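Local coordinates for protein 3-oxosteroid 1-dehydrogenase (Sterolibacterium denitrificans, PDB 7P18) that probably catalyses the FAD-dependent 1,2-dehydrogenation of 3-oxosteroids to 3-oxo-Delta(1)-steroids, passing the electrons on to an acceptor, at residues A[11-16]-A[34-39]; A[506-511]-A[522-527]. All coordinates share one frame; numbering follows the deposited sequence.

Interactions 1 and 2 lie at different places on one five-stranded parallel sheet of the Rossmann-type FAD-binding domain, their centres about 15 Å apart, and both bring residues to the cofactor. In interaction 1 two inner strands, 33-36 and 10-13, pair in parallel, and every residue that touches across the contact is buried. Interaction 2 involves strand 521-523, outermost beyond strand 265-268, paired through a single antiparallel bridge with a short segment whose Asp507 and Arg509 are partly exposed. Chemistry follows place: regular backbone bonds, valines and a carboxylate gripping the adenosine ribose in 11-16 with 34-39; one backbone bond, a tyrosine ring and, further on, a pyrophosphate contact in 506-511 with 522-527.

Interaction 1 of 2, residues A[11-16]-A[34-39]; sequences IVVGSG and LVVEKS. With FAD (flavin-adenine dinucleotide), chain C.
Strands 10-13 and 33-36 of a Rossmann-type beta-alpha-beta unit run in parallel here, Val12 pairing with Val35, and their ends bring Glu37 to the FAD adenosine and the glycine-rich turn to its ribose and the pyrophosphate. Backbone bonds join Val12 N to Leu34 O, Val36 N to Val12 O and Gly14 N to Val36 O, the last 2.8 Å long. Val13 and Val36 share one face of the sheet, their CG2 methyls 4.2 Å apart, while Val13 CG1 lies 3.7 Å from FAD C2A. With CG anti to its backbone N (chi1 167°) and the chain bent at chi2, Glu37 brings its carboxylate beside Ser15. Ser15 OG donates to Glu37 OE1 at 2.7 Å, coming from above the carboxylate plane. The same OE1 accepts ribose hydroxyl FAD O3B at 2.7 Å, and OE2 accepts FAD O2B at 2.7 Å, a two-pronged grip on the diol. Ser39 N, 2.9 Å from Glu37 OE2, steadies the carboxylate. An alanine in place of Glu37 would probably leave both ribose hydroxyls, Ser15 OG and Ser39 N without this acceptor. Gly14 CA sits 3.4 Å from FAD O4B, where a CB would clash with that ring oxygen.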
ATOM      1  N   ILE A  11      -4.665 -13.858  21.018  1.00 25.23           N
ATOM      2  CA  ILE A  11      -4.141 -14.473  19.780  1.00 29.04           C
ATOM      3  C   ILE A  11      -4.363 -13.500  18.616  1.00 26.08           C
ATOM      4  O   ILE A  11      -5.504 -13.103  18.369  1.00 27.74           O
ATOM      5  CB  ILE A  11      -4.759 -15.854  19.532  1.00 27.54           C
ATOM      6  CG1 ILE A  11      -4.630 -16.752  20.760  1.00 31.00           C
ATOM      7  CG2 ILE A  11      -4.087 -16.466  18.313  1.00 30.92           C
ATOM      8  CD1 ILE A  11      -5.439 -18.002  20.661  1.00 34.01           C
ATOM      9  N   VAL A  12      -3.279 -13.162  17.920  1.00 25.30           N
ATOM     10  CA  VAL A  12      -3.287 -12.250  16.737  1.00 26.45           C
ATOM     11  C   VAL A  12      -3.170 -13.111  15.486  1.00 26.06           C
ATOM     12  O   VAL A  12      -2.185 -13.857  15.379  1.00 27.66           O
ATOM     13  CB  VAL A  12      -2.144 -11.240  16.828  1.00 28.42           C
ATOM     14  CG1 VAL A  12      -2.090 -10.344  15.618  1.00 29.20           C
ATOM     15  CG2 VAL A  12      -2.235 -10.407  18.118  1.00 30.21           C
ATOM     16  N   VAL A  13      -4.142 -13.018  14.603  1.00 25.96           N
ATOM     17  CA  VAL A  13      -4.137 -13.733  13.293  1.00 26.62           C
ATOM     18  C   VAL A  13      -3.576 -12.821  12.208  1.00 25.69           C
ATOM     19  O   VAL A  13      -4.198 -11.786  11.893  1.00 24.42           O
ATOM     20  CB  VAL A  13      -5.536 -14.237  12.958  1.00 26.82           C
ATOM     21  CG1 VAL A  13      -5.534 -15.013  11.645  1.00 28.55           C
ATOM     22  CG2 VAL A  13      -6.091 -15.062  14.106  1.00 28.15           C
ATOM     23  N   GLY A  14      -2.434 -13.232  11.640  1.00 25.55           N
ATOM     24  CA  GLY A  14      -1.727 -12.507  10.583  1.00 25.29           C
ATOM     25  C   GLY A  14      -0.455 -11.918  11.140  1.00 23.88           C
ATOM     26  O   GLY A  14      -0.403 -11.679  12.331  1.00 26.38           O
ATOM     27  N   SER A  15       0.561 -11.680  10.311  1.00 22.69           N
ATOM     28  CA  SER A  15       1.800 -10.981  10.714  1.00 22.31           C
ATOM     29  C   SER A  15       2.073  -9.796   9.797  1.00 23.22           C
ATOM     30  O   SER A  15       3.240  -9.484   9.611  1.00 22.82           O
ATOM     31  CB  SER A  15       3.006 -11.906  10.818  1.00 22.55           C
ATOM     32  OG  SER A  15       3.314 -12.440   9.545  1.00 25.72           O
ATOM     33  N   GLY A  16       1.040  -9.059   9.351  1.00 21.48           N
ATOM     34  CA  GLY A  16       1.280  -7.725   8.785  1.00 21.63           C
ATOM     35  C   GLY A  16       1.694  -6.750   9.878  1.00 20.75           C
ATOM     36  O   GLY A  16       1.795  -7.153  11.030  1.00 23.22           O
ATOM     37  N   LEU A  34       0.130 -14.667  21.382  1.00 29.24           N
ATOM     38  CA  LEU A  34       0.622 -15.509  20.260  1.00 33.74           C
ATOM     39  C   LEU A  34       0.243 -14.853  18.928  1.00 29.68           C
ATOM     40  O   LEU A  34      -0.927 -14.431  18.780  1.00 29.49           O
ATOM     41  CB  LEU A  34      -0.021 -16.887  20.367  1.00 31.52           C
ATOM     42  CG  LEU A  34       0.216 -17.821  19.180  1.00 31.88           C
ATOM     43  CD1 LEU A  34       1.662 -18.208  19.065  1.00 29.77           C
ATOM     44  CD2 LEU A  34      -0.679 -19.055  19.256  1.00 31.49           C
ATOM     45  N   VAL A  35       1.184 -14.824  17.985  1.00 27.18           N
ATOM     46  CA  VAL A  35       0.907 -14.448  16.565  1.00 26.24           C
ATOM     47  C   VAL A  35       0.932 -15.714  15.697  1.00 26.82           C
ATOM     48  O   VAL A  35       1.909 -16.466  15.815  1.00 30.47           O
ATOM     49  CB  VAL A  35       1.905 -13.405  16.062  1.00 26.79           C
ATOM     50  CG1 VAL A  35       1.553 -12.954  14.638  1.00 26.18           C
ATOM     51  CG2 VAL A  35       1.961 -12.217  17.021  1.00 27.86           C
ATOM     52  N   VAL A  36      -0.093 -15.938  14.885  1.00 23.29           N
ATOM     53  CA  VAL A  36      -0.118 -17.047  13.880  1.00 27.67           C
ATOM     54  C   VAL A  36      -0.106 -16.454  12.457  1.00 28.80           C
ATOM     55  O   VAL A  36      -0.940 -15.545  12.185  1.00 28.34           O
ATOM     56  CB  VAL A  36      -1.297 -18.011  14.099  1.00 26.22           C
ATOM     57  CG1 VAL A  36      -1.211 -18.697  15.464  1.00 27.73           C
ATOM     58  CG2 VAL A  36      -2.651 -17.380  13.896  1.00 30.78           C
ATOM     59  N   GLU A  37       0.777 -16.979  11.595  1.00 26.37           N
ATOM     60  CA  GLU A  37       0.981 -16.554  10.182  1.00 26.11           C
ATOM     61  C   GLU A  37       0.766 -17.768   9.253  1.00 26.79           C
ATOM     62  O   GLU A  37       1.378 -18.830   9.523  1.00 24.87           O
ATOM     63  CB  GLU A  37       2.377 -15.939  10.021  1.00 26.10           C
ATOM     64  CG  GLU A  37       2.812 -15.749   8.560  1.00 25.62           C
ATOM     65  CD  GLU A  37       1.904 -14.910   7.704  1.00 25.72           C
ATOM     66  OE1 GLU A  37       1.414 -13.862   8.234  1.00 26.82           O
ATOM     67  OE2 GLU A  37       1.693 -15.283   6.512  1.00 27.08           O
ATOM     68  N   LYS A  38      -0.107 -17.611   8.256  1.00 25.77           N
ATOM     69  CA  LYS A  38      -0.499 -18.634   7.249  1.00 27.02           C
ATOM     70  C   LYS A  38       0.750 -19.077   6.481  1.00 29.42           C
ATOM     71  O   LYS A  38       0.910 -20.291   6.322  1.00 25.27           O
ATOM     72  CB  LYS A  38      -1.590 -18.083   6.329  1.00 28.40           C
ATOM     73  CG  LYS A  38      -1.905 -18.823   5.024  1.00 28.73           C
ATOM     74  CD  LYS A  38      -3.089 -18.099   4.403  1.00 28.62           C
ATOM     75  CE  LYS A  38      -3.478 -18.542   3.031  1.00 30.13           C
ATOM     76  NZ  LYS A  38      -4.775 -17.972   2.648  1.00 30.80           N
ATOM     77  N   SER A  39       1.612 -18.139   6.086  1.00 26.24           N
ATOM     78  CA  SER A  39       2.650 -18.370   5.052  1.00 27.74           C
ATOM     79  C   SER A  39       3.968 -18.721   5.734  1.00 26.17           C
ATOM     80  O   SER A  39       4.040 -18.741   6.975  1.00 28.51           O
ATOM     81  CB  SER A  39       2.777 -17.201   4.102  1.00 28.84           C
ATOM     82  OG  SER A  39       3.643 -16.218   4.620  1.00 25.22           O
TER
HETATM   83  PA  FAD C 601      -0.883  -7.755   5.260  1.00 22.25           P
HETATM   84  O1A FAD C 601       0.228  -6.785   5.442  1.00 20.93           O
HETATM   85  O2A FAD C 601      -0.919  -8.352   3.878  1.00 21.24           O
HETATM   86  O5B FAD C 601      -0.708  -8.882   6.359  1.00 22.27           O
HETATM   87  C5B FAD C 601      -1.686  -9.954   6.421  1.00 21.40           C
HETATM   88  C4B FAD C 601      -0.972 -11.212   6.814  1.00 20.82           C
HETATM   89  O4B FAD C 601      -1.957 -12.203   7.216  1.00 24.47           O
HETATM   90  C3B FAD C 601      -0.121 -11.872   5.710  1.00 22.05           C
HETATM   91  O3B FAD C 601       1.192 -12.163   6.177  1.00 22.28           O
HETATM   92  C2B FAD C 601      -0.914 -13.132   5.354  1.00 24.19           C
HETATM   93  O2B FAD C 601      -0.107 -14.154   4.785  1.00 23.55           O
HETATM   94  C1B FAD C 601      -1.601 -13.451   6.682  1.00 23.41           C
HETATM   95  N9A FAD C 601      -2.789 -14.300   6.571  1.00 24.23           N
HETATM   96  C8A FAD C 601      -3.715 -14.358   5.569  1.00 22.74           C
HETATM   97  N7A FAD C 601      -4.609 -15.325   5.754  1.00 24.82           N
HETATM   98  C5A FAD C 601      -4.262 -15.892   6.974  1.00 22.91           C
HETATM   99  C6A FAD C 601      -4.817 -16.947   7.731  1.00 22.67           C
HETATM  100  N6A FAD C 601      -5.847 -17.701   7.331  1.00 22.78           N
HETATM  101  N1A FAD C 601      -4.216 -17.250   8.902  1.00 22.24           N
HETATM  102  C2A FAD C 601      -3.158 -16.528   9.282  1.00 23.26           C
HETATM  103  N3A FAD C 601      -2.503 -15.567   8.623  1.00 23.85           N
HETATM  104  C4A FAD C 601      -3.138 -15.276   7.473  1.00 24.95           C
HETATM  105  N1  FAD C 601      -0.092   1.307   2.240  1.00 21.16           N
HETATM  106  C2  FAD C 601       0.267   2.361   3.008  1.00 23.27           C
HETATM  107  O2  FAD C 601      -0.524   2.844   3.838  1.00 21.63           O
HETATM  108  N3  FAD C 601       1.487   2.901   2.931  1.00 21.91           N
HETATM  109  C4  FAD C 601       2.354   2.620   1.895  1.00 24.80           C
HETATM  110  O4  FAD C 601       3.494   3.070   1.948  1.00 23.17           O
HETATM  111  C4X FAD C 601       2.016   1.542   1.034  1.00 24.67           C
HETATM  112  N5  FAD C 601       2.837   1.212   0.050  1.00 24.67           N
HETATM  113  C5X FAD C 601       2.510   0.115  -0.711  1.00 22.08           C
HETATM  114  C6  FAD C 601       3.415  -0.319  -1.708  1.00 25.62           C
HETATM  115  C7  FAD C 601       3.208  -1.496  -2.414  1.00 25.05           C
HETATM  116  C7M FAD C 601       4.206  -1.959  -3.456  1.00 24.43           C
HETATM  117  C8  FAD C 601       2.100  -2.299  -2.090  1.00 23.71           C
HETATM  118  C8M FAD C 601       1.861  -3.606  -2.826  1.00 27.91           C
HETATM  119  C9  FAD C 601       1.166  -1.845  -1.180  1.00 22.55           C
HETATM  120  C9A FAD C 601       1.368  -0.668  -0.433  1.00 23.19           C
HETATM  121  N10 FAD C 601       0.446  -0.193   0.514  1.00 22.20           N
HETATM  122  C10 FAD C 601       0.751   0.910   1.301  1.00 23.65           C
HETATM  123  C1' FAD C 601      -0.727  -0.991   0.884  1.00 20.37           C
HETATM  124  C2' FAD C 601      -0.409  -1.830   2.141  1.00 20.47           C
HETATM  125  O2' FAD C 601       0.770  -2.621   1.990  1.00 19.97           O
HETATM  126  C3' FAD C 601      -1.575  -2.738   2.565  1.00 19.24           C
HETATM  127  O3' FAD C 601      -2.838  -2.089   2.402  1.00 20.05           O
HETATM  128  C4' FAD C 601      -1.383  -3.234   3.983  1.00 20.17           C
HETATM  129  O4' FAD C 601      -0.099  -3.838   4.063  1.00 21.86           O
HETATM  130  C5' FAD C 601      -2.445  -4.206   4.448  1.00 20.20           C
HETATM  131  O5' FAD C 601      -2.040  -4.642   5.760  1.00 20.79           O
HETATM  132  P   FAD C 601      -2.781  -5.861   6.460  1.00 21.66           P
HETATM  133  O1P FAD C 601      -2.058  -5.992   7.731  1.00 21.93           O
HETATM  134  O2P FAD C 601      -4.238  -5.758   6.393  1.00 20.91           O
HETATM  135  O3P FAD C 601      -2.352  -7.135   5.525  1.00 22.35           O

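Interaction 2 of 2, residues A[506-511]-A[522-527]; sequences KDARVL and YCIGNN. With FAD (flavin-adenine dinucleotide), chain C.
Arg509 and Tyr522 form an antiparallel non-hydrogen-bonded pair, their CA atoms 4.4 Å apart, and one backbone bond, Cys523 N to Ala508 O at 2.9 Å, ties the two segments beside it. Tyr522 CA brings a C-H to the same oxygen. Ala508, at positive phi (70°) just before strand 509-511, has its CB pointing toward the other segment, where it meets Ile524 CG2 at 4.0 Å.

Tyr522 contributes the broadest surface. Its CG stands anti to the carbonyl carbon (chi1 -61°), laying the ring along the opposing backbone, and Asp507 O comes to the ring edge in plane, 3.4 Å from CD2. Arg509 runs alongside in the same direction, its CG 3.5 Å from Tyr522 CE2, with the guanidinium and ring planes 26° apart; its NE makes a salt bridge with Asp505. One residue along, Val510 CG2 presses against Cys523 CB at 3.5 Å, tighter than ordinary van der Waals packing.

Beyond the paired part, the 522-527 chain turns into the FAD site. Asn526 N donates to the pyrophosphate oxygen FAD O2P at 2.8 Å, and its side-chain ND2 to the ribityl hydroxyl FAD O3' at 3.0 Å, two bonds that span neighbouring parts of the cofactor. Gly525 just before it carries no CB, which would clash with O2P.

Helix 543-559 packs against the tyrosine through Ala553 and Ile557, while Tyr522 OH is hydrogen-bonded to His556 and Asp507 forms a salt bridge with Arg552. Strand 521-523 is the outermost strand of the Rossmann-type parallel sheet, next to strand 265-268, where Tyr522 and Ile524 touch Val267; segment 506-511 pairs antiparallel with it before the chain runs on to the pyrophosphate, and Val510 packs on Ile518 of strand 517-518.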
ATOM      1  N   LYS A 506     -14.793   2.088  17.241  1.00 24.23           N
ATOM      2  CA  LYS A 506     -13.615   2.952  17.475  1.00 25.14           C
ATOM      3  C   LYS A 506     -12.494   2.200  18.182  1.00 21.27           C
ATOM      4  O   LYS A 506     -11.371   2.682  18.165  1.00 23.91           O
ATOM      5  CB  LYS A 506     -14.043   4.179  18.285  1.00 25.84           C
ATOM      6  CG  LYS A 506     -14.489   3.846  19.698  1.00 30.72           C
ATOM      7  CD  LYS A 506     -14.755   5.050  20.551  1.00 31.93           C
ATOM      8  CE  LYS A 506     -15.233   4.628  21.922  1.00 33.64           C
ATOM      9  NZ  LYS A 506     -15.762   5.812  22.614  1.00 44.60           N
ATOM     10  N   ASP A 507     -12.779   1.063  18.796  1.00 23.74           N
ATOM     11  CA  ASP A 507     -11.789   0.266  19.548  1.00 22.44           C
ATOM     12  C   ASP A 507     -11.476  -1.041  18.797  1.00 22.26           C
ATOM     13  O   ASP A 507     -10.913  -1.973  19.404  1.00 24.50           O
ATOM     14  CB  ASP A 507     -12.296   0.029  20.968  1.00 24.60           C
ATOM     15  CG  ASP A 507     -12.345   1.323  21.769  1.00 24.11           C
ATOM     16  OD1 ASP A 507     -11.322   2.011  21.796  1.00 25.40           O
ATOM     17  OD2 ASP A 507     -13.423   1.633  22.313  1.00 27.85           O
ATOM     18  N   ALA A 508     -11.829  -1.093  17.521  1.00 22.75           N
ATOM     19  CA  ALA A 508     -11.569  -2.213  16.582  1.00 21.94           C
ATOM     20  C   ALA A 508     -12.394  -3.450  16.918  1.00 24.38           C
ATOM     21  O   ALA A 508     -12.066  -4.556  16.393  1.00 23.95           O
ATOM     22  CB  ALA A 508     -10.099  -2.515  16.575  1.00 22.81           C
ATOM     23  N   ARG A 509     -13.473  -3.305  17.696  1.00 23.46           N
ATOM     24  CA  ARG A 509     -14.346  -4.459  18.007  1.00 23.72           C
ATOM     25  C   ARG A 509     -15.176  -4.778  16.780  1.00 24.63           C
ATOM     26  O   ARG A 509     -15.756  -3.856  16.153  1.00 24.64           O
ATOM     27  CB  ARG A 509     -15.240  -4.150  19.217  1.00 27.01           C
ATOM     28  CG  ARG A 509     -14.433  -4.052  20.493  1.00 28.25           C
ATOM     29  CD  ARG A 509     -15.326  -4.052  21.738  1.00 30.69           C
ATOM     30  NE  ARG A 509     -16.101  -2.835  21.806  1.00 31.62           N
ATOM     31  CZ  ARG A 509     -16.913  -2.515  22.806  1.00 39.59           C
ATOM     32  NH1 ARG A 509     -17.074  -3.347  23.827  1.00 39.40           N
ATOM     33  NH2 ARG A 509     -17.568  -1.367  22.771  1.00 39.19           N
ATOM     34  N   VAL A 510     -15.252  -6.053  16.426  1.00 23.41           N
ATOM     35  CA  VAL A 510     -16.146  -6.451  15.324  1.00 24.13           C
ATOM     36  C   VAL A 510     -17.607  -6.265  15.752  1.00 25.20           C
ATOM     37  O   VAL A 510     -17.991  -6.750  16.837  1.00 25.32           O
ATOM     38  CB  VAL A 510     -15.832  -7.873  14.831  1.00 24.31           C
ATOM     39  CG1 VAL A 510     -16.813  -8.316  13.777  1.00 24.25           C
ATOM     40  CG2 VAL A 510     -14.399  -7.950  14.329  1.00 23.61           C
ATOM     41  N   LEU A 511     -18.415  -5.691  14.875  1.00 24.72           N
ATOM     42  CA  LEU A 511     -19.867  -5.476  15.080  1.00 23.44           C
ATOM     43  C   LEU A 511     -20.692  -6.478  14.272  1.00 25.76           C
ATOM     44  O   LEU A 511     -20.347  -6.782  13.104  1.00 25.41           O
ATOM     45  CB  LEU A 511     -20.214  -4.038  14.671  1.00 26.77           C
ATOM     46  CG  LEU A 511     -19.409  -2.934  15.374  1.00 25.36           C
ATOM     47  CD1 LEU A 511     -19.869  -1.548  14.982  1.00 27.55           C
ATOM     48  CD2 LEU A 511     -19.501  -3.055  16.892  1.00 26.44           C
ATOM     49  N   TYR A 522     -11.711  -8.646  17.662  1.00 24.26           N
ATOM     50  CA  TYR A 522     -11.196  -7.377  17.131  1.00 24.69           C
ATOM     51  C   TYR A 522     -10.757  -7.622  15.687  1.00 27.69           C
ATOM     52  O   TYR A 522     -10.465  -8.774  15.324  1.00 25.43           O
ATOM     53  CB  TYR A 522     -10.043  -6.881  17.989  1.00 25.72           C
ATOM     54  CG  TYR A 522     -10.441  -6.607  19.421  1.00 26.82           C
ATOM     55  CD1 TYR A 522     -10.586  -7.637  20.337  1.00 27.36           C
ATOM     56  CD2 TYR A 522     -10.725  -5.314  19.848  1.00 27.27           C
ATOM     57  CE1 TYR A 522     -11.003  -7.396  21.648  1.00 31.20           C
ATOM     58  CE2 TYR A 522     -11.108  -5.057  21.160  1.00 27.37           C
ATOM     59  CZ  TYR A 522     -11.235  -6.096  22.070  1.00 31.16           C
ATOM     60  OH  TYR A 522     -11.602  -5.822  23.369  1.00 29.78           O
ATOM     61  N   CYS A 523     -10.646  -6.555  14.908  1.00 24.15           N
ATOM     62  CA  CYS A 523     -10.269  -6.668  13.488  1.00 23.34           C
ATOM     63  C   CYS A 523      -9.645  -5.356  13.033  1.00 26.82           C
ATOM     64  O   CYS A 523     -10.209  -4.281  13.338  1.00 22.08           O
ATOM     65  CB  CYS A 523     -11.480  -7.037  12.663  1.00 23.18           C
ATOM     66  SG  CYS A 523     -11.114  -7.291  10.901  1.00 22.85           S
ATOM     67  N   ILE A 524      -8.506  -5.452  12.343  1.00 21.61           N
ATOM     68  CA  ILE A 524      -7.692  -4.274  11.961  1.00 20.97           C
ATOM     69  C   ILE A 524      -7.184  -4.461  10.523  1.00 22.96           C
ATOM     70  O   ILE A 524      -7.152  -5.590  10.023  1.00 22.89           O
ATOM     71  CB  ILE A 524      -6.548  -4.083  12.965  1.00 21.60           C
ATOM     72  CG1 ILE A 524      -5.538  -5.229  12.873  1.00 23.24           C
ATOM     73  CG2 ILE A 524      -7.066  -3.911  14.389  1.00 21.80           C
ATOM     74  CD1 ILE A 524      -4.333  -5.036  13.706  1.00 22.63           C
ATOM     75  N   GLY A 525      -6.703  -3.391   9.916  1.00 22.59           N
ATOM     76  CA  GLY A 525      -6.103  -3.444   8.578  1.00 21.67           C
ATOM     77  C   GLY A 525      -7.107  -3.827   7.519  1.00 22.06           C
ATOM     78  O   GLY A 525      -8.312  -3.516   7.659  1.00 20.68           O
ATOM     79  N   ASN A 526      -6.646  -4.412   6.416  1.00 20.89           N
ATOM     80  CA  ASN A 526      -7.554  -4.631   5.254  1.00 19.80           C
ATOM     81  C   ASN A 526      -8.538  -5.777   5.535  1.00 19.36           C
ATOM     82  O   ASN A 526      -9.479  -5.976   4.730  1.00 20.69           O
ATOM     83  CB  ASN A 526      -6.785  -4.895   3.961  1.00 20.94           C
ATOM     84  CG  ASN A 526      -5.933  -3.742   3.494  1.00 21.99           C
ATOM     85  OD1 ASN A 526      -6.000  -2.632   4.059  1.00 20.45           O
ATOM     86  ND2 ASN A 526      -5.140  -4.007   2.448  1.00 18.09           N
ATOM     87  N   ASN A 527      -8.358  -6.500   6.632  1.00 19.55           N
ATOM     88  CA  ASN A 527      -9.354  -7.460   7.176  1.00 22.33           C
ATOM     89  C   ASN A 527     -10.631  -6.715   7.580  1.00 22.93           C
ATOM     90  O   ASN A 527     -11.697  -7.337   7.582  1.00 23.18           O
ATOM     91  CB  ASN A 527      -8.716  -8.203   8.345  1.00 22.78           C
ATOM     92  CG  ASN A 527      -9.284  -9.558   8.675  1.00 22.60           C
ATOM     93  OD1 ASN A 527      -8.555 -10.356   9.245  1.00 23.38           O
ATOM     94  ND2 ASN A 527     -10.545  -9.807   8.382  1.00 20.68           N
TER
HETATM   95  PA  FAD C 601      -0.883  -7.755   5.260  1.00 22.25           P
HETATM   96  O1A FAD C 601       0.228  -6.785   5.442  1.00 20.93           O
HETATM   97  O2A FAD C 601      -0.919  -8.352   3.878  1.00 21.24           O
HETATM   98  O5B FAD C 601      -0.708  -8.882   6.359  1.00 22.27           O
HETATM   99  C5B FAD C 601      -1.686  -9.954   6.421  1.00 21.40           C
HETATM  100  C4B FAD C 601      -0.972 -11.212   6.814  1.00 20.82           C
HETATM  101  O4B FAD C 601      -1.957 -12.203   7.216  1.00 24.47           O
HETATM  102  C3B FAD C 601      -0.121 -11.872   5.710  1.00 22.05           C
HETATM  103  O3B FAD C 601       1.192 -12.163   6.177  1.00 22.28           O
HETATM  104  C2B FAD C 601      -0.914 -13.132   5.354  1.00 24.19           C
HETATM  105  O2B FAD C 601      -0.107 -14.154   4.785  1.00 23.55           O
HETATM  106  C1B FAD C 601      -1.601 -13.451   6.682  1.00 23.41           C
HETATM  107  N9A FAD C 601      -2.789 -14.300   6.571  1.00 24.23           N
HETATM  108  C8A FAD C 601      -3.715 -14.358   5.569  1.00 22.74           C
HETATM  109  N7A FAD C 601      -4.609 -15.325   5.754  1.00 24.82           N
HETATM  110  C5A FAD C 601      -4.262 -15.892   6.974  1.00 22.91           C
HETATM  111  C6A FAD C 601      -4.817 -16.947   7.731  1.00 22.67           C
HETATM  112  N6A FAD C 601      -5.847 -17.701   7.331  1.00 22.78           N
HETATM  113  N1A FAD C 601      -4.216 -17.250   8.902  1.00 22.24           N
HETATM  114  C2A FAD C 601      -3.158 -16.528   9.282  1.00 23.26           C
HETATM  115  N3A FAD C 601      -2.503 -15.567   8.623  1.00 23.85           N
HETATM  116  C4A FAD C 601      -3.138 -15.276   7.473  1.00 24.95           C
HETATM  117  N1  FAD C 601      -0.092   1.307   2.240  1.00 21.16           N
HETATM  118  C2  FAD C 601       0.267   2.361   3.008  1.00 23.27           C
HETATM  119  O2  FAD C 601      -0.524   2.844   3.838  1.00 21.63           O
HETATM  120  N3  FAD C 601       1.487   2.901   2.931  1.00 21.91           N
HETATM  121  C4  FAD C 601       2.354   2.620   1.895  1.00 24.80           C
HETATM  122  O4  FAD C 601       3.494   3.070   1.948  1.00 23.17           O
HETATM  123  C4X FAD C 601       2.016   1.542   1.034  1.00 24.67           C
HETATM  124  N5  FAD C 601       2.837   1.212   0.050  1.00 24.67           N
HETATM  125  C5X FAD C 601       2.510   0.115  -0.711  1.00 22.08           C
HETATM  126  C6  FAD C 601       3.415  -0.319  -1.708  1.00 25.62           C
HETATM  127  C7  FAD C 601       3.208  -1.496  -2.414  1.00 25.05           C
HETATM  128  C7M FAD C 601       4.206  -1.959  -3.456  1.00 24.43           C
HETATM  129  C8  FAD C 601       2.100  -2.299  -2.090  1.00 23.71           C
HETATM  130  C8M FAD C 601       1.861  -3.606  -2.826  1.00 27.91           C
HETATM  131  C9  FAD C 601       1.166  -1.845  -1.180  1.00 22.55           C
HETATM  132  C9A FAD C 601       1.368  -0.668  -0.433  1.00 23.19           C
HETATM  133  N10 FAD C 601       0.446  -0.193   0.514  1.00 22.20           N
HETATM  134  C10 FAD C 601       0.751   0.910   1.301  1.00 23.65           C
HETATM  135  C1' FAD C 601      -0.727  -0.991   0.884  1.00 20.37           C
HETATM  136  C2' FAD C 601      -0.409  -1.830   2.141  1.00 20.47           C
HETATM  137  O2' FAD C 601       0.770  -2.621   1.990  1.00 19.97           O
HETATM  138  C3' FAD C 601      -1.575  -2.738   2.565  1.00 19.24           C
HETATM  139  O3' FAD C 601      -2.838  -2.089   2.402  1.00 20.05           O
HETATM  140  C4' FAD C 601      -1.383  -3.234   3.983  1.00 20.17           C
HETATM  141  O4' FAD C 601      -0.099  -3.838   4.063  1.00 21.86           O
HETATM  142  C5' FAD C 601      -2.445  -4.206   4.448  1.00 20.20           C
HETATM  143  O5' FAD C 601      -2.040  -4.642   5.760  1.00 20.79           O
HETATM  144  P   FAD C 601      -2.781  -5.861   6.460  1.00 21.66           P
HETATM  145  O1P FAD C 601      -2.058  -5.992   7.731  1.00 21.93           O
HETATM  146  O2P FAD C 601      -4.238  -5.758   6.393  1.00 20.91           O
HETATM  147  O3P FAD C 601      -2.352  -7.135   5.525  1.00 22.35           O